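Local coordinates for protein ribokinase, putative (Burkholderia thailandensis, PDB 3B1R) that is a nucleoside kinase of the ribokinase (PfkB) family, which probably transfers a phosphate from ATP to the ribose of nucleosides such as inosine, at residues T11-S16 and L146-P151; Y19-T24 and M50-G55; E26-E31 and D116-Q121. All blocks are in the same frame, centred on the assembly; numbering follows the deposited sequence.

Overall arrangement
Three contacts converge on one bound AMP, the one in the nucleoside site. Interaction 1 joins two central strands of the large sheet, and Ser16 and Pro151 at their ends meet the adenine. Interaction 2, centred about 21 Å from it, pairs two strands of the smaller four-stranded sheet and offers Asp20 to the ribose hydroxyls. Interaction 3, with its centre about 17 Å from that of interaction 2, lies in loops of the smaller sheet, where Gln121 holds the phosphate and Asn119 reaches a second AMP. Strand 11-14 is followed directly in the chain by strand 18-24, so interactions 1 and 2 adjoin in sequence; both interactions 2 and 3 also touch the second subunit.

Interaction 1 of 3, residues T11-S16 and L146-P151; sequences TLICGS and LAIVGP. With AMP (adenosine monophosphate), chain G.
Leu12 and Cys14 zip onto strand 146-149 through their backbones, each giving its N-H to one carbonyl and its C=O to the next N-H along. The strands run parallel, 6° apart, and the four bonds run from Leu12 N to Leu146 O at 2.9 Å through to Gly150 N to Cys14 O at 2.7 Å. One more bond follows past the strand ends, Ser16 N to Pro151 O.

Side chains line up in pairs on both faces. Leu12 CB lies 3.9 Å from Ala147 CB, and Cys14 CB, close to Ile148 O, also sits near Val149 CG2; helix 154-166 covers this side. On the opposite face the CG2 methyls of Ile13 and Ile148 meet at 3.9 Å. Ile148 sends CG1 anti to its backbone N (chi1 -173°), which leaves the CG2 branch to face Ile13, while helices 57-67 and 259-272 pack over these residues.

At the C-terminal ends lies the ligand. Ser16 OG meets the adenine at its edge, donating to N3 of AMP at 2.8 Å, and in addition pairs with Cys57 N; Pro151 CB lies over the face of the base, 3.5 Å from C2. With a backbone bond tying Ser16 to Pro151, a polar contact at the edge and an apolar one over the face are held in fixed relation, so the central sheet probably helps to position the adenine.

Interaction 2 of 3, residues Y19-T24 and M50-G55; sequences YDNIMT and MRREFG. With AMP (adenosine monophosphate), chain G.
Asp20 and Glu53 form a hydrogen-bonded antiparallel pair, gripping each other through both backbone bonds: Glu53 N to Asp20 O at 2.7 Å, and Asp20 N to Glu53 O at 3.1 Å. Tyr19 and Phe54 make the adjoining non-hydrogen-bonded pair. Past Asp20 the two segments diverge, and a water takes over: it accepts from Ile22 N and donates to Arg51 O at 2.7 Å.

Among the side chains, the aromatic pair lies side by side, with Tyr19 CE1 4.1 Å from Phe54 CD2. Glu53 O approaches the edge of the tyrosine ring in its plane, and Tyr19 OH is hydrogen-bonded to the backbone O of Asp82. Ile22 CD1 touches Glu53 CG, the two chains crossing at about a right angle.

Arg52 supplies the polar margin. Its chain starts out with CG anti to the backbone N and bends at chi3 (-88°), which lays a face of the guanidinium over Tyr19 CB, with NH2 3.5 Å from that carbon. The guanidinium and phenol planes are 30° apart. NE makes just a weak bond to Asn21 OD1.

Asp20 also binds the ligand. It spreads its carboxylate over the ribose diol of AMP, OD1 accepting from O2' at 2.7 Å and OD2 from O3' at 2.5 Å. Gly55 CA lies over the face of that carboxylate, 3.5 Å from Asp20 OD2. An aspartate holding both ribose hydroxyls, on the small sheet that acts as lid over the substrate, is a hallmark of the ribokinase-like nucleoside site.

Interaction 3 of 3, residues E26-E31 and D116-Q121; sequences EGRFRE and DLDNNQ. With AMP (adenosine monophosphate), chain H; AMP (adenosine monophosphate), chain G.
Asp116 heads a type I beta turn and an Asx turn, its carboxylate the tight heart of the contact. OD1 uses its anti lone pair to accept from Phe29 N at 2.6 Å; OD2 takes Asp118 N and Asn120 N from opposite faces, fixing its rotation. The backbone sets Asp116 CB over the centre of the Phe29 ring in a CH-pi contact, 3.7 Å from the centroid; chi1 of 70° puts CG between backbone N and carbonyl carbon, stacking the carboxylate 25° from the ring plane. Asn120 O lies in plane at the ring edge, and Leu117 N bonds Gly27 O.

Arg28 makes a firm, partly exposed flank, one guanidinium face over Leu117 CB and NH1 salt-bridged to Asp118 OD1 at 2.8 Å. The loose solvent side belongs to Glu26 and Arg30. A water accepts from Arg30 N and lies 2.7 Å from Asp118 OD2, and the Arg30 side chain packs on Leu40 of the second subunit.

At the end of the turn and just past it, Gln121 NE2 donates to Asn119 OD1 and to O2P of the AMP in the nucleoside site (chain G), while Asn119 ND2 bonds O2P of the second AMP (chain H) at 2.9 Å.

Interaction 1 of 3, residues T11-S16 and L146-P151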
loop_
_atom_site.group_PDB
_atom_site.type_symbol
_atom_site.label_atom_id
_atom_site.label_comp_id
_atom_site.label_asym_id
_atom_site.label_seq_id
_atom_site.Cartn_x
_atom_site.Cartn_y
_atom_site.Cartn_z
ATOM N N THR A 11 4.323 -27.632 20.182
ATOM C CA THR A 11 4.981 -27.092 19.001
ATOM C C THR A 11 5.363 -25.649 19.299
ATOM O O THR A 11 4.496 -24.836 19.641
ATOM C CB THR A 11 4.028 -27.170 17.792
ATOM O OG1 THR A 11 3.451 -28.477 17.740
ATOM C CG2 THR A 11 4.755 -26.925 16.475
ATOM N N LEU A 12 6.657 -25.352 19.209
ATOM C CA LEU A 12 7.166 -24.005 19.466
ATOM C C LEU A 12 7.033 -23.127 18.233
ATOM O O LEU A 12 7.516 -23.466 17.150
ATOM C CB LEU A 12 8.618 -24.042 19.975
ATOM C CG LEU A 12 9.228 -22.706 20.409
ATOM C CD1 LEU A 12 8.631 -22.172 21.700
ATOM C CD2 LEU A 12 10.752 -22.791 20.541
ATOM N N ILE A 13 6.372 -21.989 18.405
ATOM C CA ILE A 13 6.023 -21.150 17.283
ATOM C C ILE A 13 6.733 -19.813 17.441
ATOM O O ILE A 13 6.304 -18.954 18.210
ATOM C CB ILE A 13 4.475 -21.037 17.134
ATOM C CG1 ILE A 13 3.904 -22.434 16.862
ATOM C CG2 ILE A 13 4.095 -20.055 16.033
ATOM C CD1 ILE A 13 2.416 -22.522 16.809
ATOM N N CYS A 14 7.848 -19.672 16.721
ATOM C CA CYS A 14 8.728 -18.512 16.819
ATOM C C CYS A 14 8.460 -17.536 15.665
ATOM O O CYS A 14 8.503 -17.916 14.492
ATOM C CB CYS A 14 10.195 -18.947 16.772
ATOM S SG CYS A 14 10.758 -20.174 18.005
ATOM N N GLY A 15 8.195 -16.278 15.997
ATOM C CA GLY A 15 7.856 -15.287 14.983
ATOM C C GLY A 15 7.235 -14.028 15.556
ATOM O O GLY A 15 7.004 -13.919 16.759
ATOM N N SER A 16 6.964 -13.068 14.688
ATOM C CA SER A 16 6.452 -11.776 15.130
ATOM C C SER A 16 5.103 -11.939 15.815
ATOM O O SER A 16 4.342 -12.846 15.484
ATOM C CB SER A 16 6.315 -10.821 13.944
ATOM O OG SER A 16 5.495 -11.382 12.921
ATOM N N LEU A 146 8.268 -30.146 17.720
ATOM C CA LEU A 146 8.404 -29.507 16.419
ATOM C C LEU A 146 8.423 -28.001 16.657
ATOM O O LEU A 146 7.869 -27.517 17.636
ATOM C CB LEU A 146 7.215 -29.885 15.514
ATOM C CG LEU A 146 7.244 -29.556 14.018
ATOM C CD1 LEU A 146 8.498 -30.071 13.303
ATOM C CD2 LEU A 146 6.005 -30.096 13.331
ATOM N N ALA A 147 9.079 -27.258 15.778
ATOM C CA ALA A 147 9.007 -25.807 15.857
ATOM C C ALA A 147 8.899 -25.195 14.491
ATOM O O ALA A 147 9.050 -25.882 13.475
ATOM C CB ALA A 147 10.209 -25.233 16.599
ATOM N N ILE A 148 8.615 -23.897 14.476
ATOM C CA ILE A 148 8.715 -23.095 13.280
ATOM C C ILE A 148 9.428 -21.813 13.666
ATOM O O ILE A 148 9.245 -21.276 14.765
ATOM C CB ILE A 148 7.325 -22.831 12.602
ATOM C CG1 ILE A 148 7.495 -22.120 11.243
ATOM C CG2 ILE A 148 6.393 -22.067 13.550
ATOM C CD1 ILE A 148 6.296 -22.285 10.257
ATOM N N VAL A 149 10.307 -21.376 12.783
ATOM C CA VAL A 149 10.949 -20.103 12.945
ATOM C C VAL A 149 10.452 -19.312 11.764
ATOM O O VAL A 149 10.707 -19.677 10.603
ATOM C CB VAL A 149 12.481 -20.247 12.977
ATOM C CG1 VAL A 149 13.183 -18.883 12.963
ATOM C CG2 VAL A 149 12.876 -21.042 14.211
ATOM N N GLY A 150 9.713 -18.254 12.084
ATOM C CA GLY A 150 9.130 -17.335 11.116
ATOM C C GLY A 150 9.686 -15.925 11.180
ATOM O O GLY A 150 10.574 -15.642 11.988
ATOM N N PRO A 151 9.158 -15.021 10.329
ATOM C CA PRO A 151 9.658 -13.646 10.268
ATOM C C PRO A 151 9.648 -13.023 11.647
ATOM O O PRO A 151 8.679 -13.183 12.401
ATOM C CB PRO A 151 8.657 -12.934 9.348
ATOM C CG PRO A 151 8.003 -14.026 8.567
ATOM C CD PRO A 151 7.959 -15.210 9.488
HETATM P P AMP G . 1.407 -14.009 5.997
HETATM O O1P AMP G . 2.595 -14.652 5.301
HETATM O O2P AMP G . 0.388 -13.385 5.072
HETATM O O3P AMP G . 0.764 -14.915 7.022
HETATM O "O5'" AMP G . 2.040 -12.821 6.873
HETATM C "C5'" AMP G . 1.276 -11.717 7.353
HETATM C "C4'" AMP G . 1.861 -11.331 8.701
HETATM O "O4'" AMP G . 3.175 -10.821 8.504
HETATM C "C3'" AMP G . 1.075 -10.198 9.351
HETATM O "O3'" AMP G . 0.200 -10.742 10.369
HETATM C "C2'" AMP G . 2.146 -9.203 9.821
HETATM O "O2'" AMP G . 1.989 -8.868 11.201
HETATM C "C1'" AMP G . 3.458 -9.960 9.587
HETATM N N9 AMP G . 4.617 -9.203 9.116
HETATM C C8 AMP G . 4.624 -8.337 8.086
HETATM N N7 AMP G . 5.856 -7.849 7.879
HETATM C C5 AMP G . 6.657 -8.424 8.792
HETATM C C6 AMP G . 8.079 -8.322 9.120
HETATM N N6 AMP G . 8.861 -7.492 8.392
HETATM N N1 AMP G . 8.539 -9.085 10.136
HETATM C C2 AMP G . 7.742 -9.906 10.852
HETATM N N3 AMP G . 6.418 -10.035 10.610
HETATM C C4 AMP G . 5.842 -9.325 9.605
#

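Interaction 2 of 3, residues Y19-T24 and M50-G55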
loop_
_atom_site.group_PDB
_atom_site.type_symbol
_atom_site.label_atom_id
_atom_site.label_comp_id
_atom_site.label_asym_id
_atom_site.label_seq_id
_atom_site.Cartn_x
_atom_site.Cartn_y
_atom_site.Cartn_z
ATOM N N TYR A 19 0.283 -6.053 15.636
ATOM C CA TYR A 19 -1.035 -5.546 15.289
ATOM C C TYR A 19 -1.096 -5.161 13.825
ATOM O O TYR A 19 -0.276 -4.389 13.342
ATOM C CB TYR A 19 -1.434 -4.370 16.188
ATOM C CG TYR A 19 -1.593 -4.765 17.629
ATOM C CD1 TYR A 19 -2.579 -5.664 18.021
ATOM C CD2 TYR A 19 -0.767 -4.223 18.612
ATOM C CE1 TYR A 19 -2.725 -6.035 19.367
ATOM C CE2 TYR A 19 -0.907 -4.586 19.949
ATOM C CZ TYR A 19 -1.878 -5.497 20.316
ATOM O OH TYR A 19 -2.023 -5.851 21.639
ATOM N N ASP A 20 -2.079 -5.705 13.122
ATOM C CA ASP A 20 -2.231 -5.459 11.706
ATOM C C ASP A 20 -3.359 -4.485 11.394
ATOM O O ASP A 20 -4.453 -4.534 11.980
ATOM C CB ASP A 20 -2.472 -6.760 10.945
ATOM C CG ASP A 20 -1.312 -7.752 11.067
ATOM O OD1 ASP A 20 -0.213 -7.379 11.555
ATOM O OD2 ASP A 20 -1.513 -8.916 10.654
ATOM N N ASN A 21 -3.060 -3.612 10.445
ATOM C CA ASN A 21 -3.991 -2.660 9.897
ATOM C C ASN A 21 -3.953 -2.933 8.383
ATOM O O ASN A 21 -2.993 -2.592 7.702
ATOM C CB ASN A 21 -3.533 -1.239 10.268
ATOM C CG ASN A 21 -3.207 -1.094 11.779
ATOM O OD1 ASN A 21 -4.098 -0.868 12.602
ATOM N ND2 ASN A 21 -1.927 -1.230 12.136
ATOM N N ILE A 22 -5.002 -3.561 7.871
ATOM C CA ILE A 22 -4.982 -4.167 6.533
ATOM C C ILE A 22 -5.907 -3.478 5.534
ATOM O O ILE A 22 -7.083 -3.274 5.803
ATOM C CB ILE A 22 -5.304 -5.693 6.612
ATOM C CG1 ILE A 22 -4.291 -6.401 7.526
ATOM C CG2 ILE A 22 -5.336 -6.316 5.217
ATOM C CD1 ILE A 22 -4.812 -7.713 8.179
ATOM N N MET A 23 -5.357 -3.138 4.371
ATOM C CA MET A 23 -6.105 -2.500 3.308
ATOM C C MET A 23 -6.051 -3.366 2.048
ATOM O O MET A 23 -5.071 -3.334 1.297
ATOM C CB MET A 23 -5.551 -1.096 3.029
ATOM C CG MET A 23 -5.528 -0.157 4.253
ATOM S SD MET A 23 -4.163 -0.448 5.417
ATOM C CE MET A 23 -2.975 0.797 4.937
ATOM N N THR A 24 -7.130 -4.116 1.821
ATOM C CA THR A 24 -7.240 -5.071 0.716
ATOM C C THR A 24 -7.988 -4.507 -0.490
ATOM O O THR A 24 -9.210 -4.329 -0.442
ATOM C CB THR A 24 -7.987 -6.344 1.180
ATOM O OG1 THR A 24 -9.336 -6.004 1.534
ATOM C CG2 THR A 24 -7.343 -6.902 2.377
ATOM N N MET A 50 -11.690 2.028 9.980
ATOM C CA MET A 50 -10.549 1.187 10.355
ATOM C C MET A 50 -10.951 0.151 11.406
ATOM O O MET A 50 -11.908 0.361 12.160
ATOM C CB MET A 50 -9.348 2.008 10.876
ATOM C CG MET A 50 -9.457 3.539 10.834
ATOM S SD MET A 50 -9.898 4.308 12.427
ATOM C CE MET A 50 -8.398 4.081 13.387
ATOM N N ARG A 51 -10.209 -0.960 11.445
ATOM C CA ARG A 51 -10.366 -2.017 12.447
ATOM C C ARG A 51 -9.007 -2.719 12.620
ATOM O O ARG A 51 -8.579 -3.458 11.737
ATOM C CB ARG A 51 -11.416 -3.055 12.009
ATOM C CG ARG A 51 -12.860 -2.536 11.878
ATOM C CD ARG A 51 -13.887 -3.660 12.028
ATOM N NE ARG A 51 -14.023 -4.092 13.422
ATOM C CZ ARG A 51 -14.646 -5.202 13.816
ATOM N NH1 ARG A 51 -15.206 -6.018 12.927
ATOM N NH2 ARG A 51 -14.703 -5.501 15.110
ATOM N N ARG A 52 -8.333 -2.474 13.742
ATOM C CA ARG A 52 -7.024 -3.090 14.020
ATOM C C ARG A 52 -7.175 -4.610 14.261
ATOM O O ARG A 52 -8.044 -5.029 15.018
ATOM C CB ARG A 52 -6.360 -2.369 15.201
ATOM C CG ARG A 52 -5.002 -2.914 15.654
ATOM C CD ARG A 52 -4.354 -1.972 16.665
ATOM N NE ARG A 52 -3.561 -0.959 15.977
ATOM C CZ ARG A 52 -2.328 -0.584 16.310
ATOM N NH1 ARG A 52 -1.715 0.335 15.579
ATOM N NH2 ARG A 52 -1.715 -1.100 17.372
ATOM N N GLU A 53 -6.354 -5.431 13.596
ATOM C CA GLU A 53 -6.457 -6.902 13.726
ATOM C C GLU A 53 -5.357 -7.512 14.593
ATOM O O GLU A 53 -4.317 -6.892 14.829
ATOM C CB GLU A 53 -6.422 -7.598 12.357
ATOM C CG GLU A 53 -7.165 -6.926 11.232
ATOM C CD GLU A 53 -8.592 -7.405 11.071
ATOM O OE1 GLU A 53 -9.079 -8.161 11.943
ATOM O OE2 GLU A 53 -9.225 -7.021 10.063
ATOM N N PHE A 54 -5.593 -8.733 15.068
ATOM C CA PHE A 54 -4.559 -9.531 15.718
ATOM C C PHE A 54 -3.776 -10.312 14.673
ATOM O O PHE A 54 -4.353 -11.056 13.886
ATOM C CB PHE A 54 -5.183 -10.473 16.752
ATOM C CG PHE A 54 -5.945 -9.748 17.816
ATOM C CD1 PHE A 54 -7.311 -9.521 17.676
ATOM C CD2 PHE A 54 -5.290 -9.257 18.945
ATOM C CE1 PHE A 54 -8.014 -8.831 18.658
ATOM C CE2 PHE A 54 -5.984 -8.562 19.927
ATOM C CZ PHE A 54 -7.345 -8.346 19.785
ATOM N N GLY A 55 -2.462 -10.118 14.658
ATOM C CA GLY A 55 -1.609 -10.728 13.648
ATOM C C GLY A 55 -0.206 -11.001 14.137
ATOM O O GLY A 55 0.007 -11.321 15.319
HETATM P P AMP G . 1.407 -14.009 5.997
HETATM O O1P AMP G . 2.595 -14.652 5.301
HETATM O O2P AMP G . 0.388 -13.385 5.072
HETATM O O3P AMP G . 0.764 -14.915 7.022
HETATM O "O5'" AMP G . 2.040 -12.821 6.873
HETATM C "C5'" AMP G . 1.276 -11.717 7.353
HETATM C "C4'" AMP G . 1.861 -11.331 8.701
HETATM O "O4'" AMP G . 3.175 -10.821 8.504
HETATM C "C3'" AMP G . 1.075 -10.198 9.351
HETATM O "O3'" AMP G . 0.200 -10.742 10.369
HETATM C "C2'" AMP G . 2.146 -9.203 9.821
HETATM O "O2'" AMP G . 1.989 -8.868 11.201
HETATM C "C1'" AMP G . 3.458 -9.960 9.587
HETATM N N9 AMP G . 4.617 -9.203 9.116
HETATM C C8 AMP G . 4.624 -8.337 8.086
HETATM N N7 AMP G . 5.856 -7.849 7.879
HETATM C C5 AMP G . 6.657 -8.424 8.792
HETATM C C6 AMP G . 8.079 -8.322 9.120
HETATM N N6 AMP G . 8.861 -7.492 8.392
HETATM N N1 AMP G . 8.539 -9.085 10.136
HETATM C C2 AMP G . 7.742 -9.906 10.852
HETATM N N3 AMP G . 6.418 -10.035 10.610
HETATM C C4 AMP G . 5.842 -9.325 9.605
HETATM O O HOH W 1 -7.414 -4.181 9.374
#

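Interaction 3 of 3, residues E26-E31 and D116-Q121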
loop_
_atom_site.group_PDB
_atom_site.type_symbol
_atom_site.label_atom_id
_atom_site.label_comp_id
_atom_site.label_asym_id
_atom_site.label_seq_id
_atom_site.Cartn_x
_atom_site.Cartn_y
_atom_site.Cartn_z
ATOM N N GLU A 26 -9.920 -4.913 -3.656
ATOM C CA GLU A 26 -10.753 -6.001 -4.180
ATOM C C GLU A 26 -10.499 -6.049 -5.668
ATOM O O GLU A 26 -11.241 -5.473 -6.445
ATOM C CB GLU A 26 -12.243 -5.757 -3.912
ATOM C CG GLU A 26 -12.559 -5.190 -2.538
ATOM C CD GLU A 26 -12.921 -6.251 -1.528
ATOM O OE1 GLU A 26 -12.162 -7.237 -1.391
ATOM O OE2 GLU A 26 -13.974 -6.087 -0.862
ATOM N N GLY A 27 -9.414 -6.712 -6.049
ATOM C CA GLY A 27 -8.945 -6.747 -7.430
ATOM C C GLY A 27 -7.538 -7.307 -7.451
ATOM O O GLY A 27 -7.087 -7.907 -6.480
ATOM N N ARG A 28 -6.839 -7.114 -8.559
ATOM C CA ARG A 28 -5.491 -7.626 -8.673
ATOM C C ARG A 28 -4.574 -6.567 -9.235
ATOM O O ARG A 28 -4.819 -6.054 -10.336
ATOM C CB ARG A 28 -5.471 -8.912 -9.500
ATOM C CG ARG A 28 -6.039 -10.109 -8.702
ATOM C CD ARG A 28 -6.674 -11.174 -9.588
ATOM N NE ARG A 28 -7.880 -11.758 -8.970
ATOM C CZ ARG A 28 -7.881 -12.612 -7.948
ATOM N NH1 ARG A 28 -6.742 -13.007 -7.392
ATOM N NH2 ARG A 28 -9.029 -13.075 -7.475
ATOM N N PHE A 29 -3.537 -6.234 -8.459
ATOM C CA PHE A 29 -2.572 -5.193 -8.819
ATOM C C PHE A 29 -2.048 -5.417 -10.234
ATOM O O PHE A 29 -1.790 -4.455 -10.981
ATOM C CB PHE A 29 -1.386 -5.176 -7.847
ATOM C CG PHE A 29 -1.713 -4.666 -6.460
ATOM C CD1 PHE A 29 -2.689 -3.707 -6.256
ATOM C CD2 PHE A 29 -0.978 -5.112 -5.360
ATOM C CE1 PHE A 29 -2.961 -3.223 -4.975
ATOM C CE2 PHE A 29 -1.247 -4.639 -4.074
ATOM C CZ PHE A 29 -2.242 -3.688 -3.887
ATOM N N ARG A 30 -1.897 -6.695 -10.591
ATOM C CA ARG A 30 -1.388 -7.117 -11.894
ATOM C C ARG A 30 -2.154 -6.531 -13.084
ATOM O O ARG A 30 -1.560 -6.217 -14.125
ATOM C CB ARG A 30 -1.407 -8.638 -11.981
ATOM C CG ARG A 30 -1.232 -9.192 -13.386
ATOM C CD ARG A 30 0.182 -8.934 -13.907
ATOM N NE ARG A 30 1.122 -9.975 -13.503
ATOM C CZ ARG A 30 1.908 -10.641 -14.346
ATOM N NH1 ARG A 30 2.729 -11.580 -13.879
ATOM N NH2 ARG A 30 1.878 -10.361 -15.649
ATOM N N GLU A 31 -3.470 -6.414 -12.934
ATOM C CA GLU A 31 -4.317 -5.883 -13.995
ATOM C C GLU A 31 -4.092 -4.391 -14.262
ATOM O O GLU A 31 -4.485 -3.885 -15.327
ATOM C CB GLU A 31 -5.793 -6.173 -13.701
ATOM C CG GLU A 31 -6.190 -7.624 -14.004
ATOM C CD GLU A 31 -7.502 -8.030 -13.369
ATOM O OE1 GLU A 31 -8.418 -7.185 -13.278
ATOM O OE2 GLU A 31 -7.625 -9.204 -12.967
ATOM N N ASP A 116 -3.675 -6.952 -2.373
ATOM C CA ASP A 116 -4.756 -7.247 -3.308
ATOM C C ASP A 116 -5.207 -8.706 -3.139
ATOM O O ASP A 116 -4.811 -9.370 -2.182
ATOM C CB ASP A 116 -4.327 -6.951 -4.746
ATOM C CG ASP A 116 -3.290 -7.931 -5.279
ATOM O OD1 ASP A 116 -2.949 -7.803 -6.470
ATOM O OD2 ASP A 116 -2.814 -8.823 -4.531
ATOM N N LEU A 117 -6.010 -9.200 -4.078
ATOM C CA LEU A 117 -6.531 -10.569 -4.003
ATOM C C LEU A 117 -5.534 -11.616 -4.489
ATOM O O LEU A 117 -5.809 -12.817 -4.434
ATOM C CB LEU A 117 -7.879 -10.680 -4.725
ATOM C CG LEU A 117 -8.989 -9.806 -4.106
ATOM C CD1 LEU A 117 -10.253 -9.852 -4.946
ATOM C CD2 LEU A 117 -9.277 -10.227 -2.653
ATOM N N ASP A 118 -4.382 -11.145 -4.956
ATOM C CA ASP A 118 -3.252 -12.001 -5.319
ATOM C C ASP A 118 -2.257 -12.135 -4.181
ATOM O O ASP A 118 -1.172 -12.695 -4.375
ATOM C CB ASP A 118 -2.505 -11.430 -6.530
ATOM C CG ASP A 118 -2.972 -12.019 -7.833
ATOM O OD1 ASP A 118 -4.007 -12.704 -7.826
ATOM O OD2 ASP A 118 -2.306 -11.784 -8.863
ATOM N N ASN A 119 -2.601 -11.586 -3.016
ATOM C CA ASN A 119 -1.722 -11.606 -1.845
ATOM C C ASN A 119 -0.374 -10.880 -2.037
ATOM O O ASN A 119 0.647 -11.213 -1.397
ATOM C CB ASN A 119 -1.504 -13.047 -1.362
ATOM C CG ASN A 119 -1.204 -13.125 0.116
ATOM O OD1 ASN A 119 -1.341 -12.150 0.844
ATOM N ND2 ASN A 119 -0.785 -14.287 0.564
ATOM N N ASN A 120 -0.375 -9.894 -2.922
ATOM C CA ASN A 120 0.760 -9.004 -3.088
ATOM C C ASN A 120 0.831 -7.989 -1.929
ATOM O O ASN A 120 0.482 -6.803 -2.085
ATOM C CB ASN A 120 0.710 -8.305 -4.460
ATOM C CG ASN A 120 0.977 -9.262 -5.617
ATOM O OD1 ASN A 120 1.962 -9.996 -5.617
ATOM N ND2 ASN A 120 0.104 -9.243 -6.617
ATOM N N GLN A 121 1.292 -8.459 -0.771
ATOM C CA GLN A 121 1.401 -7.618 0.419
ATOM C C GLN A 121 2.574 -6.671 0.329
ATOM O O GLN A 121 3.731 -7.105 0.211
ATOM C CB GLN A 121 1.574 -8.470 1.667
ATOM C CG GLN A 121 0.426 -9.387 1.951
ATOM C CD GLN A 121 0.625 -10.165 3.218
ATOM O OE1 GLN A 121 1.121 -9.637 4.211
ATOM N NE2 GLN A 121 0.211 -11.431 3.206
HETATM P P AMP H . -0.031 -17.860 -0.488
HETATM O O1P AMP H . 0.696 -17.452 0.772
HETATM O O2P AMP H . -0.755 -16.702 -1.121
HETATM O O3P AMP H . 0.818 -18.683 -1.429
HETATM O "O5'" AMP H . -1.208 -18.817 0.017
HETATM C "C5'" AMP H . -0.897 -19.897 0.869
HETATM C "C4'" AMP H . -1.854 -21.037 0.596
HETATM O "O4'" AMP H . -3.171 -20.620 0.974
HETATM C "C3'" AMP H . -1.940 -21.490 -0.861
HETATM O "O3'" AMP H . -0.939 -22.447 -1.263
HETATM C "C2'" AMP H . -3.333 -22.087 -0.851
HETATM O "O2'" AMP H . -3.373 -23.385 -0.230
HETATM C "C1'" AMP H . -4.112 -21.137 0.033
HETATM N N9 AMP H . -4.598 -20.085 -0.886
HETATM C C8 AMP H . -4.033 -18.888 -1.157
HETATM N N7 AMP H . -4.764 -18.206 -2.086
HETATM C C5 AMP H . -5.808 -18.995 -2.433
HETATM C C6 AMP H . -6.967 -18.904 -3.350
HETATM N N6 AMP H . -7.153 -17.804 -4.115
HETATM N N1 AMP H . -7.818 -19.954 -3.413
HETATM C C2 AMP H . -7.650 -21.061 -2.663
HETATM N N3 AMP H . -6.623 -21.206 -1.804
HETATM C C4 AMP H . -5.694 -20.225 -1.642
HETATM P P AMP G . 1.407 -14.009 5.997
HETATM O O1P AMP G . 2.595 -14.652 5.301
HETATM O O2P AMP G . 0.388 -13.385 5.072
HETATM O O3P AMP G . 0.764 -14.915 7.022
HETATM O "O5'" AMP G . 2.040 -12.821 6.873
HETATM C "C5'" AMP G . 1.276 -11.717 7.353
HETATM C "C4'" AMP G . 1.861 -11.331 8.701
HETATM O "O4'" AMP G . 3.175 -10.821 8.504
HETATM C "C3'" AMP G . 1.075 -10.198 9.351
HETATM O "O3'" AMP G . 0.200 -10.742 10.369
HETATM C "C2'" AMP G . 2.146 -9.203 9.821
HETATM O "O2'" AMP G . 1.989 -8.868 11.201
HETATM C "C1'" AMP G . 3.458 -9.960 9.587
HETATM N N9 AMP G . 4.617 -9.203 9.116
HETATM C C8 AMP G . 4.624 -8.337 8.086
HETATM N N7 AMP G . 5.856 -7.849 7.879
HETATM C C5 AMP G . 6.657 -8.424 8.792
HETATM C C6 AMP G . 8.079 -8.322 9.120
HETATM N N6 AMP G . 8.861 -7.492 8.392
HETATM N N1 AMP G . 8.539 -9.085 10.136
HETATM C C2 AMP G . 7.742 -9.906 10.852
HETATM N N3 AMP G . 6.418 -10.035 10.610
HETATM C C4 AMP G . 5.842 -9.325 9.605
HETATM O O HOH W 2 -2.178 -9.100 -9.056
#